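Local atomic coordinates of ethylbenzene dehydrogenase alpha-subunit (Aromatoleum aromaticum, PDB entry 2IVF), a protein that belongs to the molybdopterin oxidoreductases, carrying a molybdenum atom on two pterin dinucleotides together with an iron/sulfur cluster. Residues A[213-219]-A[542-546]; A[564-570]-A[832-838]. All coordinates share one frame; numbering follows the deposited sequence.

Interaction 1. Residues A[213-219]-A[542-546]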
# COMPACT_ATOMS: atom_id res chain seq x y z
N VAL A 213 -16.91 -16.60 22.86
CA VAL A 213 -15.55 -16.26 23.22
C VAL A 213 -14.99 -15.43 22.09
O VAL A 213 -15.14 -15.81 20.93
CB VAL A 213 -14.67 -17.52 23.41
CG1 VAL A 213 -13.27 -17.09 23.81
CG2 VAL A 213 -15.31 -18.46 24.43
N SER A 214 -14.44 -14.27 22.42
CA SER A 214 -13.85 -13.39 21.40
C SER A 214 -12.39 -13.04 21.77
O SER A 214 -12.13 -12.07 22.49
CB SER A 214 -14.65 -12.11 21.19
OG SER A 214 -16.06 -12.31 21.25
N PRO A 215 -11.44 -13.87 21.33
CA PRO A 215 -10.06 -13.51 21.53
C PRO A 215 -9.76 -12.07 21.14
O PRO A 215 -10.29 -11.54 20.12
CB PRO A 215 -9.33 -14.52 20.65
CG PRO A 215 -10.15 -15.75 20.77
CD PRO A 215 -11.56 -15.22 20.75
N ASP A 216 -8.96 -11.42 21.98
CA ASP A 216 -8.65 -9.95 21.84
C ASP A 216 -7.98 -9.61 20.52
O ASP A 216 -6.90 -10.10 20.25
CB ASP A 216 -7.74 -9.54 22.98
CG ASP A 216 -7.59 -8.06 23.12
OD1 ASP A 216 -7.23 -7.37 22.15
OD2 ASP A 216 -7.78 -7.58 24.27
N ILE A 217 -8.63 -8.77 19.71
CA ILE A 217 -8.14 -8.44 18.39
C ILE A 217 -6.72 -7.87 18.46
O ILE A 217 -5.84 -8.31 17.76
CB ILE A 217 -9.10 -7.46 17.66
CG1 ILE A 217 -8.46 -6.86 16.39
CG2 ILE A 217 -9.55 -6.31 18.57
CD1 ILE A 217 -8.20 -7.88 15.29
N ASN A 218 -6.49 -6.89 19.32
CA ASN A 218 -5.20 -6.20 19.31
C ASN A 218 -4.03 -7.02 19.78
O ASN A 218 -2.93 -6.92 19.24
CB ASN A 218 -5.28 -4.91 20.11
CG ASN A 218 -5.63 -3.80 19.24
OD1 ASN A 218 -6.80 -3.62 18.87
ND2 ASN A 218 -4.61 -3.08 18.78
N VAL A 219 -4.27 -7.83 20.79
CA VAL A 219 -3.26 -8.74 21.30
C VAL A 219 -2.99 -9.82 20.22
O VAL A 219 -1.84 -10.29 20.05
CB VAL A 219 -3.72 -9.30 22.61
CG1 VAL A 219 -2.67 -10.26 23.25
CG2 VAL A 219 -4.05 -8.11 23.58
N GLY A 542 -16.71 -11.20 27.36
CA GLY A 542 -16.07 -12.37 26.69
C GLY A 542 -14.85 -12.09 25.82
O GLY A 542 -14.47 -12.92 24.96
N LEU A 543 -14.25 -10.92 26.02
CA LEU A 543 -13.02 -10.56 25.34
C LEU A 543 -11.88 -11.11 26.18
O LEU A 543 -11.78 -10.79 27.37
CB LEU A 543 -12.88 -9.06 25.20
CG LEU A 543 -13.88 -8.45 24.21
CD1 LEU A 543 -14.02 -6.96 24.43
CD2 LEU A 543 -13.45 -8.74 22.77
N VAL A 544 -11.05 -11.93 25.57
CA VAL A 544 -10.11 -12.77 26.31
C VAL A 544 -8.71 -12.70 25.67
O VAL A 544 -8.59 -12.51 24.46
CB VAL A 544 -10.64 -14.25 26.39
CG1 VAL A 544 -12.07 -14.26 26.91
CG2 VAL A 544 -10.59 -14.91 25.00
N PRO A 545 -7.65 -12.79 26.50
CA PRO A 545 -6.27 -12.84 25.95
C PRO A 545 -6.14 -14.00 24.98
O PRO A 545 -6.49 -15.11 25.36
CB PRO A 545 -5.40 -13.10 27.19
CG PRO A 545 -6.35 -13.53 28.28
CD PRO A 545 -7.66 -12.86 27.96
N PRO A 546 -5.72 -13.75 23.73
CA PRO A 546 -5.63 -14.82 22.69
C PRO A 546 -4.57 -15.91 22.91
O PRO A 546 -4.77 -17.05 22.46
CB PRO A 546 -5.41 -14.02 21.40
CG PRO A 546 -4.81 -12.76 21.85
CD PRO A 546 -5.37 -12.44 23.17

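Interaction 2. Residues A[564-570]-A[832-838]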
# COMPACT_ATOMS: atom_id res chain seq x y z
N ALA A 564 14.34 -23.67 23.96
CA ALA A 564 15.33 -23.27 22.95
C ALA A 564 14.93 -21.97 22.28
O ALA A 564 15.80 -21.21 21.81
CB ALA A 564 15.51 -24.41 21.89
N TRP A 565 13.62 -21.69 22.25
CA TRP A 565 13.09 -20.52 21.57
C TRP A 565 12.67 -19.43 22.55
O TRP A 565 12.01 -18.54 22.17
CB TRP A 565 11.88 -20.89 20.72
CG TRP A 565 12.17 -21.94 19.69
CD1 TRP A 565 13.40 -22.33 19.22
CD2 TRP A 565 11.21 -22.71 18.98
NE1 TRP A 565 13.26 -23.30 18.26
CE2 TRP A 565 11.92 -23.55 18.10
CE3 TRP A 565 9.81 -22.80 19.03
CZ2 TRP A 565 11.27 -24.49 17.29
CZ3 TRP A 565 9.17 -23.71 18.21
CH2 TRP A 565 9.90 -24.53 17.34
N THR A 566 13.06 -19.57 23.81
CA THR A 566 12.69 -18.67 24.89
C THR A 566 13.90 -17.81 25.24
O THR A 566 15.04 -18.22 25.07
CB THR A 566 12.30 -19.53 26.17
OG1 THR A 566 11.20 -20.40 25.85
CG2 THR A 566 11.88 -18.66 27.36
N ASP A 567 13.67 -16.61 25.74
CA ASP A 567 14.77 -15.76 26.28
C ASP A 567 15.54 -16.58 27.33
O ASP A 567 14.96 -17.00 28.32
CB ASP A 567 14.12 -14.51 26.89
CG ASP A 567 15.06 -13.65 27.72
OD1 ASP A 567 16.29 -13.75 27.52
OD2 ASP A 567 14.54 -12.84 28.55
N PRO A 568 16.85 -16.80 27.11
CA PRO A 568 17.65 -17.60 28.04
C PRO A 568 17.86 -17.01 29.42
O PRO A 568 18.35 -17.72 30.30
CB PRO A 568 19.01 -17.75 27.35
CG PRO A 568 19.00 -16.87 26.17
CD PRO A 568 17.65 -16.30 25.97
N ALA A 569 17.53 -15.74 29.61
CA ALA A 569 17.56 -15.10 30.91
C ALA A 569 16.37 -15.50 31.75
O ALA A 569 16.32 -15.17 32.95
CB ALA A 569 17.60 -13.56 30.75
N LEU A 570 15.39 -16.18 31.15
CA LEU A 570 14.22 -16.61 31.90
C LEU A 570 14.52 -17.97 32.53
O LEU A 570 15.25 -18.79 31.96
CB LEU A 570 12.97 -16.62 31.01
CG LEU A 570 12.53 -15.30 30.33
CD1 LEU A 570 11.22 -15.50 29.51
CD2 LEU A 570 12.33 -14.09 31.29
N LYS A 832 18.30 -7.02 25.33
CA LYS A 832 18.37 -8.47 25.17
C LYS A 832 18.22 -8.77 23.72
O LYS A 832 17.31 -8.25 23.08
CB LYS A 832 17.25 -9.20 25.91
CG LYS A 832 17.42 -9.20 27.46
CD LYS A 832 16.27 -9.99 28.14
CE LYS A 832 16.39 -10.12 29.66
NZ LYS A 832 15.26 -10.97 30.15
N ASP A 833 19.10 -9.61 23.19
CA ASP A 833 18.95 -10.02 21.81
C ASP A 833 17.70 -10.90 21.62
O ASP A 833 17.21 -11.55 22.56
CB ASP A 833 20.24 -10.57 21.20
CG ASP A 833 21.22 -9.42 20.77
OD1 ASP A 833 22.36 -9.41 21.23
OD2 ASP A 833 20.85 -8.49 19.98
N THR A 834 17.10 -10.80 20.44
CA THR A 834 15.97 -11.66 20.12
C THR A 834 16.27 -13.09 20.47
O THR A 834 17.37 -13.58 20.14
CB THR A 834 15.71 -11.62 18.62
OG1 THR A 834 15.84 -10.27 18.17
CG2 THR A 834 14.32 -12.20 18.30
N PRO A 835 15.34 -13.78 21.14
CA PRO A 835 15.52 -15.21 21.34
C PRO A 835 15.67 -15.95 20.00
O PRO A 835 15.22 -15.45 18.98
CB PRO A 835 14.22 -15.60 22.01
CG PRO A 835 13.88 -14.42 22.80
CD PRO A 835 14.14 -13.30 21.84
N MET A 836 16.37 -17.07 20.01
CA MET A 836 16.63 -17.84 18.80
C MET A 836 15.41 -18.68 18.44
O MET A 836 15.44 -19.90 18.36
CB MET A 836 17.91 -18.70 18.97
CG MET A 836 19.18 -17.81 18.85
SD MET A 836 20.70 -18.75 19.04
CE MET A 836 20.88 -19.27 17.32
N VAL A 837 14.29 -17.98 18.23
CA VAL A 837 13.05 -18.61 17.81
C VAL A 837 13.26 -19.23 16.42
O VAL A 837 13.67 -18.53 15.49
CB VAL A 837 11.91 -17.59 17.70
CG1 VAL A 837 10.58 -18.29 17.37
CG2 VAL A 837 11.82 -16.66 18.97
N GLY A 838 12.94 -20.52 16.29
CA GLY A 838 13.13 -21.25 15.06
C GLY A 838 14.40 -22.07 15.03
O GLY A 838 14.58 -22.90 14.14
O HOH W 1 16.75 -18.53 22.79
O HOH W 2 16.41 -13.05 24.70

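Interaction 1. Residues A[213-219]-A[542-546]
Val544 O takes the shortest polar bond of this contact, 2.7 Å from Asp216 N, with the donor lying nearly along the C=O axis; the same oxygen also meets Pro215 CA in a CA-H...O contact. The bond is the last rung of a two-stranded parallel sheet, 214-215 beside 543-544, a compact example of how two distant pieces of chain are joined first by backbone bonds, with side chains packing on both faces. Ser214 N donates to Gly542 O (2.9 Å), and Ser214 O in turn receives Val544 N at a longer 3.3 Å, from well above its carbonyl plane (46° out of it), while Leu543 CA approaches the same oxygen. Beyond the sheet the chain turns into helix 217-221, whose N-cap is Asp216. With CG anti to the backbone N (chi1 -168°), Asp216 OD1 accepts from Val219 N at 3.3 Å, met from above the carboxylate plane, and more weakly from Asn218 N. The other oxygen, OD2, is held by Tyr954 OH and Met957 N, so the buried carboxylate is gripped through both oxygens. On one face of the sheet Leu543 CD2 lies against Ser214 CB, close to helix 197-210; on the other, Val544 CG2 touches Val213 CG1. Pro546 closes the contact, its ring crossing Val219 at about a right angle and pressing CD against Val219 CG1 at 3.5 Å, tighter than usual for two carbons.

Interaction 2. Residues A[564-570]-A[832-838]
Two torsional choices make the salt bridge between Asp567 and Lys832: the aspartate turns CG anti to its own N (chi1 169°), while the lysine, with CG anti to its carbonyl carbon, runs fully extended from there to the ammonium group. The two side chains meet at about a right angle, and Lys832 NZ approaches the syn lone pair of Asp567 OD2 at 2.6 Å. Ala569 CB packs beside NZ. Glu826 and the carbonyl of Ala824 also bind this ammonium, which probably favours its charged form. The second carboxylate oxygen is used differently: Asp567 OD1 accepts Ala569 N at 3.1 Å from above the carboxylate plane, forming an Asx turn, and receives a water that also donates to Asp833 O. Here the principle is that loops without regular structure can be joined by side chains and water, for 564-570 lies between helices 557-560 and 574-583, whereas 832-838 precedes strand 843-846, and its Val837 and Gly838 are bonded through the backbone to Arg970 and Asp897. Asp567 begins a type I beta turn, closed by Leu570 N on Asp567 O. In the middle, a second water donates to Ala564 O and Thr566 O and accepts from Met836 N at 3.2 Å. Pro835 fits alongside, its CG 3.7 Å from Asp567 N. Trp565 O, against Pro835 CB and Val837 CG2, is buried without a polar partner. At the far end the indole of Trp565 lies over the backbone of Val837 and Gly838, with Gly838 CA in CH-pi contact 4.2 Å from the centroid of the five-membered ring. Met836 O comes obliquely to the same indole, 3.3 Å from Trp565 CD1.

How the interactions relate
Interaction 1 closes before interaction 2 opens, so the two follow one another along the chain, and their centres stand 26 Å apart, with about 15 Å between nearest atoms. They share neither a strand nor a helix. The pairing of 213-219 with 542-546 is internal to the molybdopterin oxidoreductase part and wholly buried; interaction 2 instead ties a loop of that part to the loop between helix 819-824 and strand 843-846, and is partly exposed. The side chain of Asp216 is about 11 Å from the molybdenum atom, and that of Pro835 about 11 Å from the bound guanosine dinucleotide (MGD). They illustrate two ways of joining distant parts of the chain, by backbone pairing and by loop packing.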